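Local coordinates for conjugal transfer protein TRWB (Escherichia coli, PDB 1E9R) that couples the relaxosome to the type IV secretion channel in bacterial conjugation, probably as a ring-shaped hexameric ATPase that drives DNA transfer, at the interface of chains A and B. Residues are numbered along the deposited sequence; one frame, centred on the assembly and turned at random. Chains: chain A/B, Conjugal transfer protein TRWB.

Contact 1: the interface of chains A and B. Residues chain A 61-64, 316, 346, 348-349; chain B 302, 334-338.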
loop_
_atom_site.group_PDB
_atom_site.type_symbol
_atom_site.label_atom_id
_atom_site.label_comp_id
_atom_site.label_asym_id
_atom_site.label_seq_id
_atom_site.Cartn_x
_atom_site.Cartn_y
_atom_site.Cartn_z
ATOM N N ALA A 61 26.755 7.419 3.564
ATOM C CA ALA A 61 26.305 8.625 2.869
ATOM C C ALA A 61 27.424 9.228 2.024
ATOM O O ALA A 61 28.564 8.763 2.058
ATOM C CB ALA A 61 25.808 9.656 3.875
ATOM N N THR A 62 27.097 10.269 1.268
ATOM C CA THR A 62 28.089 10.919 0.415
ATOM C C THR A 62 29.179 11.534 1.273
ATOM O O THR A 62 28.896 12.096 2.331
ATOM C CB THR A 62 27.482 12.072 -0.436
ATOM O OG1 THR A 62 26.240 11.662 -1.003
ATOM C CG2 THR A 62 28.417 12.436 -1.571
ATOM N N GLY A 63 30.418 11.431 0.806
ATOM C CA GLY A 63 31.528 12.022 1.523
ATOM C C GLY A 63 32.011 11.263 2.732
ATOM O O GLY A 63 32.952 11.708 3.381
ATOM N N THR A 64 31.400 10.122 3.036
ATOM C CA THR A 64 31.819 9.346 4.198
ATOM C C THR A 64 33.107 8.542 3.984
ATOM O O THR A 64 33.689 8.037 4.945
ATOM C CB THR A 64 30.704 8.395 4.691
ATOM O OG1 THR A 64 30.313 7.514 3.636
ATOM C CG2 THR A 64 29.498 9.192 5.163
ATOM N N GLN A 316 25.280 4.237 -1.240
ATOM C CA GLN A 316 25.070 5.458 -0.470
ATOM C C GLN A 316 23.677 5.558 0.121
ATOM O O GLN A 316 23.494 6.137 1.191
ATOM C CB GLN A 316 25.346 6.703 -1.312
ATOM C CG GLN A 316 24.215 7.113 -2.212
ATOM C CD GLN A 316 24.304 8.572 -2.599
ATOM O OE1 GLN A 316 25.358 9.038 -3.048
ATOM N NE2 GLN A 316 23.201 9.312 -2.423
ATOM N N SER A 346 23.637 10.333 7.036
ATOM C CA SER A 346 23.673 11.755 7.320
ATOM C C SER A 346 22.706 11.968 8.482
ATOM O O SER A 346 21.828 11.135 8.691
ATOM C CB SER A 346 23.210 12.509 6.069
ATOM O OG SER A 346 23.149 13.901 6.294
ATOM N N THR A 348 20.456 13.864 8.513
ATOM C CA THR A 348 19.203 14.232 7.854
ATOM C C THR A 348 18.440 12.961 7.474
ATOM O O THR A 348 17.305 13.024 6.978
ATOM C CB THR A 348 19.454 15.031 6.553
ATOM O OG1 THR A 348 20.363 14.307 5.715
ATOM C CG2 THR A 348 20.029 16.390 6.861
ATOM N N ASP A 349 19.069 11.815 7.726
ATOM C CA ASP A 349 18.481 10.535 7.380
ATOM C C ASP A 349 18.475 9.584 8.569
ATOM O O ASP A 349 19.148 8.553 8.554
ATOM C CB ASP A 349 19.271 9.927 6.214
ATOM C CG ASP A 349 18.575 8.732 5.595
ATOM O OD1 ASP A 349 17.410 8.449 5.961
ATOM O OD2 ASP A 349 19.197 8.086 4.729
ATOM N N THR B 302 25.950 14.984 -5.018
ATOM C CA THR B 302 26.842 13.875 -4.785
ATOM C C THR B 302 28.172 13.911 -5.523
ATOM O O THR B 302 29.184 13.448 -5.002
ATOM C CB THR B 302 26.095 12.594 -5.154
ATOM O OG1 THR B 302 25.163 12.292 -4.110
ATOM C CG2 THR B 302 27.056 11.438 -5.396
ATOM N N ARG B 334 17.254 14.114 0.660
ATOM C CA ARG B 334 17.511 14.750 1.939
ATOM C C ARG B 334 18.816 14.205 2.525
ATOM O O ARG B 334 19.583 14.943 3.145
ATOM C CB ARG B 334 16.366 14.491 2.922
ATOM C CG ARG B 334 15.013 15.045 2.497
ATOM C CD ARG B 334 14.036 15.093 3.679
ATOM N NE ARG B 334 14.104 13.878 4.492
ATOM C CZ ARG B 334 13.488 12.738 4.201
ATOM N NH1 ARG B 334 12.715 12.660 3.130
ATOM N NH2 ARG B 334 13.626 11.682 4.996
ATOM N N ALA B 335 19.071 12.918 2.315
ATOM C CA ALA B 335 20.277 12.296 2.833
ATOM C C ALA B 335 21.521 12.781 2.095
ATOM O O ALA B 335 22.647 12.470 2.490
ATOM C CB ALA B 335 20.161 10.776 2.730
ATOM N N SER B 336 21.320 13.538 1.020
ATOM C CA SER B 336 22.443 14.039 0.239
ATOM C C SER B 336 23.008 15.338 0.810
ATOM O O SER B 336 24.069 15.795 0.391
ATOM C CB SER B 336 22.028 14.213 -1.216
ATOM O OG SER B 336 21.724 12.943 -1.768
ATOM N N PHE B 337 22.289 15.926 1.759
ATOM C CA PHE B 337 22.759 17.122 2.438
ATOM C C PHE B 337 23.319 16.584 3.765
ATOM O O PHE B 337 22.617 15.886 4.503
ATOM C CB PHE B 337 21.613 18.077 2.736
ATOM C CG PHE B 337 20.956 18.647 1.516
ATOM C CD1 PHE B 337 20.149 17.858 0.710
ATOM C CD2 PHE B 337 21.106 19.995 1.201
ATOM C CE1 PHE B 337 19.500 18.405 -0.382
ATOM C CE2 PHE B 337 20.458 20.542 0.110
ATOM C CZ PHE B 337 19.656 19.748 -0.678
ATOM N N ARG B 338 24.576 16.904 4.064
ATOM C CA ARG B 338 25.219 16.424 5.281
ATOM C C ARG B 338 25.068 17.322 6.520
ATOM O O ARG B 338 25.226 16.851 7.649
ATOM C CB ARG B 338 26.699 16.148 4.994
ATOM C CG ARG B 338 26.918 15.077 3.930
ATOM C CD ARG B 338 26.322 13.752 4.385
ATOM N NE ARG B 338 26.859 13.374 5.691
ATOM C CZ ARG B 338 28.113 12.981 5.906
ATOM N NH1 ARG B 338 28.975 12.897 4.901
ATOM N NH2 ARG B 338 28.510 12.694 7.137
#
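B:Arg338 of one subunit reaches the nucleotide-binding loop of the next: its NH1 donates to the backbone carbonyl O of A:Thr62 at 2.7 Å. The donor lies nearly along the C=O axis (162°), although the oxygen is tilted out of the guanidinium plane, so the bond is short without being ideally aligned. Bends at chi2 and chi3 fold the arginine chain so that CD packs on CB of A:Ser346, whose OG lies in plane at the guanidinium edge, while the CG2 methyl of A:Thr64 touches NH1 at 3.8 Å. An alanine in place of B:Arg338 would probably loosen the hold on this loop, since the bond to A:Thr62 and the packing on A:Ser346 would both go.

Alongside, the carbonyl O of B:Phe337 accepts two hydroxyls: OG of A:Ser346 at 2.7 Å, in the carbonyl plane on a lone pair, and OG1 of A:Thr348 at 3.0 Å, nearly along the C=O axis. A:Thr348 OG1, in the crowded position between N and the carbonyl carbon (chi1 53°), also donates to O of B:Arg334 at 2.8 Å from above the carbonyl plane, so its one proton is shared or alternates between the two carbonyls. A:Ser346 OG and A:Thr348 OG1 also lie 2.9 Å apart as a hydrogen-bonded pair of undecided direction, tying the cluster together. Further along, A:Gln316 and B:Thr302 meet tip to tip, OG1 of the threonine donating weakly to OE1 and pairing weakly with OG1 of A:Thr62.

Behind the first shell, A:Thr64 OG1 donates to A:Ala61 O at 2.7 Å, bracing the loop. A:Ala61 to A:Thr64 belong to the Walker A P-loop, so the site joins one subunit's nucleotide-binding motif to its neighbour, possibly allowing communication between them.

Contact 2: the interface of chains A and B. Residues chain A 347-348, 350; chain B 57, 339-340, 355, 359.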
loop_
_atom_site.group_PDB
_atom_site.type_symbol
_atom_site.label_atom_id
_atom_site.label_comp_id
_atom_site.label_asym_id
_atom_site.label_seq_id
_atom_site.Cartn_x
_atom_site.Cartn_y
_atom_site.Cartn_z
ATOM N N ARG A 347 22.847 13.048 9.247
ATOM C CA ARG A 347 21.908 13.238 10.344
ATOM C C ARG A 347 20.534 13.646 9.822
ATOM O O ARG A 347 19.567 13.744 10.582
ATOM C CB ARG A 347 22.436 14.249 11.367
ATOM C CG ARG A 347 22.573 15.671 10.908
ATOM C CD ARG A 347 23.765 16.317 11.632
ATOM N NE ARG A 347 23.720 16.137 13.089
ATOM C CZ ARG A 347 24.798 16.052 13.870
ATOM N NH1 ARG A 347 26.017 16.121 13.342
ATOM N NH2 ARG A 347 24.651 15.905 15.180
ATOM N N THR A 348 20.456 13.864 8.513
ATOM C CA THR A 348 19.203 14.232 7.854
ATOM C C THR A 348 18.440 12.961 7.474
ATOM O O THR A 348 17.305 13.024 6.978
ATOM C CB THR A 348 19.454 15.031 6.553
ATOM O OG1 THR A 348 20.363 14.307 5.715
ATOM C CG2 THR A 348 20.029 16.390 6.861
ATOM N N PRO A 350 17.703 9.912 9.613
ATOM C CA PRO A 350 17.616 9.076 10.810
ATOM C C PRO A 350 17.121 7.658 10.542
ATOM O O PRO A 350 17.428 6.733 11.294
ATOM C CB PRO A 350 16.673 9.865 11.709
ATOM C CG PRO A 350 15.819 10.588 10.735
ATOM C CD PRO A 350 16.806 11.068 9.721
ATOM N N LEU B 57 20.839 21.610 4.577
ATOM C CA LEU B 57 19.391 21.544 4.448
ATOM C C LEU B 57 18.772 22.355 5.584
ATOM O O LEU B 57 19.004 22.065 6.745
ATOM C CB LEU B 57 18.932 20.085 4.511
ATOM C CG LEU B 57 17.444 19.832 4.266
ATOM C CD1 LEU B 57 17.036 20.388 2.911
ATOM C CD2 LEU B 57 17.172 18.348 4.310
ATOM N N SER B 339 24.775 18.604 6.326
ATOM C CA SER B 339 24.582 19.501 7.463
ATOM C C SER B 339 23.104 19.857 7.518
ATOM O O SER B 339 22.458 20.030 6.481
ATOM C CB SER B 339 25.428 20.775 7.328
ATOM O OG SER B 339 26.804 20.527 7.576
ATOM N N LEU B 340 22.570 19.976 8.727
ATOM C CA LEU B 340 21.150 20.264 8.911
ATOM C C LEU B 340 20.840 21.404 9.886
ATOM O O LEU B 340 21.569 21.632 10.851
ATOM C CB LEU B 340 20.449 18.992 9.405
ATOM C CG LEU B 340 19.050 19.094 10.027
ATOM C CD1 LEU B 340 18.015 19.343 8.949
ATOM C CD2 LEU B 340 18.731 17.810 10.771
ATOM N N ASP B 355 9.917 13.762 13.598
ATOM C CA ASP B 355 10.935 13.537 12.573
ATOM C C ASP B 355 12.169 14.394 12.901
ATOM O O ASP B 355 13.302 13.905 12.921
ATOM C CB ASP B 355 10.324 13.930 11.205
ATOM C CG ASP B 355 11.249 13.674 10.011
ATOM O OD1 ASP B 355 12.348 13.096 10.166
ATOM O OD2 ASP B 355 10.850 14.066 8.893
ATOM N N SER B 359 15.790 13.224 14.108
ATOM C CA SER B 359 16.950 13.644 13.316
ATOM C C SER B 359 18.039 14.231 14.210
ATOM O O SER B 359 19.229 13.965 14.004
ATOM C CB SER B 359 16.551 14.689 12.268
ATOM O OG SER B 359 15.675 14.153 11.286
#
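The backbone of A:Arg347 and A:Thr348 keeps helix-like torsions (phi/psi -87°/-4° at the threonine), a turn that leads towards helix 350-360 of chain A, whereas B:Leu340 is extended in strand 339-342.

Against that strand lies the methyl of A:Thr348. Its CG2 stands anti to the carbonyl carbon and meets CB of B:Leu340 at 3.7 Å, with CD1 of the same leucine at 4.1 Å. The two side chains run antiparallel, passing alongside one another, so the methyl lies beside the start of the leucine rather than meeting its tip. B:Leu340 has CG anti to the backbone N, and B:Leu57 stands farther off, its CD2 4.3 Å from CG2 of A:Thr348.

At the other end, the ring of A:Pro350 rests on B:Ser359: CG and CD each lie 3.6 Å from the serine OG. That hydroxyl is turned anti to its own carbonyl carbon (chi1 -66°), and OG donates back to B:Asp355 O at 2.9 Å, from above the carbonyl plane, which fixes its rotation within the helix. CB of B:Ser359 also approaches the carbonyl O of A:Arg347 at 3.6 Å. No hydrogen bond crosses this patch, which holds by van der Waals fit.

In the fold, the first residue of helix 350-360 in chain A abuts the last turns of the equivalent helix in chain B, while the preceding loop packs on strand 339-342, with strand 56-59 at the margin.

Contact 1 and contact 2 have C-alpha centres about 9 Å apart and share A:Thr348, which divides its side chain between them: the hydroxyl serves the polar contact 1 and the methyl the apolar contact 2. On chain B the segment leaving helix 327-334 supplies contact 1 and runs directly into strand 339-342 of contact 2, so both read as one continuous seam. Because the interface is not an exact two-fold, different surfaces of identical chains meet, consistent with head-to-tail repetition around the six-subunit assembly. A shift of the chain A loop at residues 346-349 would therefore probably be felt in both.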